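Local coordinates for methyl-accepting chemotaxis protein (Vibrio parahaemolyticus, PDB 4EXO) that probably senses small molecules through its periplasmic PAS-like Cache domain, which holds pyruvic acid here, and passes the signal to the chemotaxis machinery, at the interface of chains A and B. Residues are numbered along the deposited sequence; one frame, centred on the assembly and turned at random. Chains: chain A/B, Methyl-accepting chemotaxis protein.

The interface of chains A and B. Residues chain A 21, 24-25, 52, 54; chain B 21, 24-25, 52, 54.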
loop_
_atom_site.group_PDB
_atom_site.type_symbol
_atom_site.label_atom_id
_atom_site.label_comp_id
_atom_site.label_asym_id
_atom_site.label_seq_id
_atom_site.Cartn_x
_atom_site.Cartn_y
_atom_site.Cartn_z
ATOM N N TYR A 21 1.508 -5.117 -0.224
ATOM C CA TYR A 21 1.218 -4.195 0.886
ATOM C C TYR A 21 2.461 -3.960 1.715
ATOM O O TYR A 21 2.716 -2.826 2.127
ATOM C CB TYR A 21 0.131 -4.790 1.802
ATOM C CG TYR A 21 -1.215 -5.046 1.090
ATOM C CD1 TYR A 21 -1.668 -4.180 0.103
ATOM C CD2 TYR A 21 -2.016 -6.133 1.445
ATOM C CE1 TYR A 21 -2.890 -4.373 -0.530
ATOM C CE2 TYR A 21 -3.246 -6.344 0.823
ATOM C CZ TYR A 21 -3.672 -5.462 -0.155
ATOM O OH TYR A 21 -4.869 -5.674 -0.797
HETATM N N MSE A 24 4.694 -1.513 0.053
HETATM C CA MSE A 24 4.224 -0.138 0.220
HETATM C C MSE A 24 4.639 0.478 1.542
HETATM O O MSE A 24 5.033 1.644 1.586
HETATM C CB MSE A 24 2.708 -0.065 0.043
HETATM C CG MSE A 24 2.289 -0.521 -1.332
HETATM SE SE MSE A 24 0.431 -0.114 -1.686
HETATM C CE MSE A 24 0.488 1.816 -1.734
ATOM N N GLY A 25 4.539 -0.299 2.618
ATOM C CA GLY A 25 4.920 0.187 3.932
ATOM C C GLY A 25 6.433 0.451 4.020
ATOM O O GLY A 25 6.856 1.510 4.458
HETATM N N MSE A 52 -1.398 3.891 8.110
HETATM C CA MSE A 52 -1.723 3.156 6.884
HETATM C C MSE A 52 -2.761 2.035 7.011
HETATM O O MSE A 52 -2.744 1.224 7.971
HETATM C CB MSE A 52 -0.438 2.587 6.234
HETATM C CG MSE A 52 0.423 3.702 5.673
HETATM SE SE MSE A 52 2.193 3.112 5.124
HETATM C CE MSE A 52 1.625 2.273 3.534
ATOM N N PHE A 54 -4.925 -0.875 4.258
ATOM C CA PHE A 54 -5.425 -1.328 2.955
ATOM C C PHE A 54 -6.892 -1.802 2.991
ATOM O O PHE A 54 -7.476 -2.119 1.946
ATOM C CB PHE A 54 -4.496 -2.380 2.308
ATOM C CG PHE A 54 -4.226 -3.618 3.176
ATOM C CD1 PHE A 54 -5.081 -4.718 3.130
ATOM C CD2 PHE A 54 -3.122 -3.674 4.004
ATOM C CE1 PHE A 54 -4.825 -5.887 3.927
ATOM C CE2 PHE A 54 -2.854 -4.854 4.806
ATOM C CZ PHE A 54 -3.715 -5.938 4.752
ATOM N N TYR B 21 -4.480 -0.146 -2.900
ATOM C CA TYR B 21 -3.233 0.628 -3.004
ATOM C C TYR B 21 -3.510 2.104 -2.817
ATOM O O TYR B 21 -2.736 2.791 -2.148
ATOM C CB TYR B 21 -2.595 0.428 -4.392
ATOM C CG TYR B 21 -2.222 -1.038 -4.703
ATOM C CD1 TYR B 21 -1.752 -1.875 -3.699
ATOM C CD2 TYR B 21 -2.318 -1.540 -6.001
ATOM C CE1 TYR B 21 -1.381 -3.189 -3.960
ATOM C CE2 TYR B 21 -1.950 -2.856 -6.285
ATOM C CZ TYR B 21 -1.483 -3.665 -5.264
ATOM O OH TYR B 21 -1.144 -4.972 -5.523
HETATM N N MSE B 24 -3.904 2.913 0.777
HETATM C CA MSE B 24 -2.617 2.984 1.470
HETATM C C MSE B 24 -1.927 4.325 1.310
HETATM O O MSE B 24 -1.365 4.851 2.271
HETATM C CB MSE B 24 -1.701 1.848 1.016
HETATM C CG MSE B 24 -2.302 0.498 1.319
HETATM SE SE MSE B 24 -1.019 -0.929 1.067
HETATM C CE MSE B 24 0.230 -0.546 2.488
ATOM N N GLY B 25 -1.958 4.868 0.095
ATOM C CA GLY B 25 -1.338 6.155 -0.166
ATOM C C GLY B 25 -2.060 7.292 0.578
ATOM O O GLY B 25 -1.430 8.097 1.246
HETATM N N MSE B 52 6.748 5.581 -2.485
HETATM C CA MSE B 52 5.961 4.346 -2.430
HETATM C C MSE B 52 5.896 3.514 -3.716
HETATM O O MSE B 52 5.722 4.048 -4.840
HETATM C CB MSE B 52 4.520 4.641 -1.942
HETATM C CG MSE B 52 4.516 5.044 -0.481
HETATM SE SE MSE B 52 2.803 5.733 0.128
HETATM C CE MSE B 52 1.949 4.055 0.223
ATOM N N PHE B 54 4.163 -0.476 -5.060
ATOM C CA PHE B 54 3.643 -1.828 -4.829
ATOM C C PHE B 54 4.244 -2.887 -5.775
ATOM O O PHE B 54 3.971 -4.086 -5.630
ATOM C CB PHE B 54 2.098 -1.867 -4.829
ATOM C CG PHE B 54 1.443 -1.311 -6.102
ATOM C CD1 PHE B 54 1.209 -2.137 -7.200
ATOM C CD2 PHE B 54 1.054 0.013 -6.177
ATOM C CE1 PHE B 54 0.581 -1.628 -8.389
ATOM C CE2 PHE B 54 0.413 0.532 -7.372
ATOM C CZ PHE B 54 0.191 -0.302 -8.457
#
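Helix 2-28 of chain A packs on helix 2-28 of chain B about a two-fold axis, and the loop after helix 42-51 adds A:Met52 and A:Phe54, with their twins in chain B. A:Met24 and B:Met24, both selenomethionines, lie at the centre and cross obliquely, each reaching past the axis into the other subunit. Their selenium atoms meet, with A:Met24 SE 3.2 Å from B:Met24 SE. Each of these side chains runs extended through chi2 (-169°) and bends at chi3 (67°), which turns the methyl back onto the opposite helix, against CB of its twin. There A:Met24 CE lies 3.4 Å from the carbonyl oxygen B:Tyr21 O. A:Met52 and B:Met52, also selenomethionines, reach toward each other tip to tip, their CE methyls 3.8 Å apart. Each also presses on the central pair, A:Met52 CE lying a tight 3.3 Å from B:Met24 CE. On the other side stand the tyrosines, crossing at about a right angle, with A:Tyr21 CE1 3.9 Å from B:Tyr21 CE1. The A:Tyr21 and A:Phe54 rings, as in chain B, lie nearly parallel but offset, A:Phe54 CG over the middle of the tyrosine ring 3.6 Å above its plane, which should help fix the ring that borders the selenium. A:Phe54 itself touches the partner through CB, alongside B:Met24 CG. No nitrogen or oxygen bonds across this patch, so it is held by apolar packing. Such a dimer would suit a chemoreceptor periplasmic domain, though the crystal alone does not prove it. A:Met24 crosses B:Tyr21 at about a right angle and meets its CD1 corner, SE lying 3.5 Å from B:Tyr21 CD1.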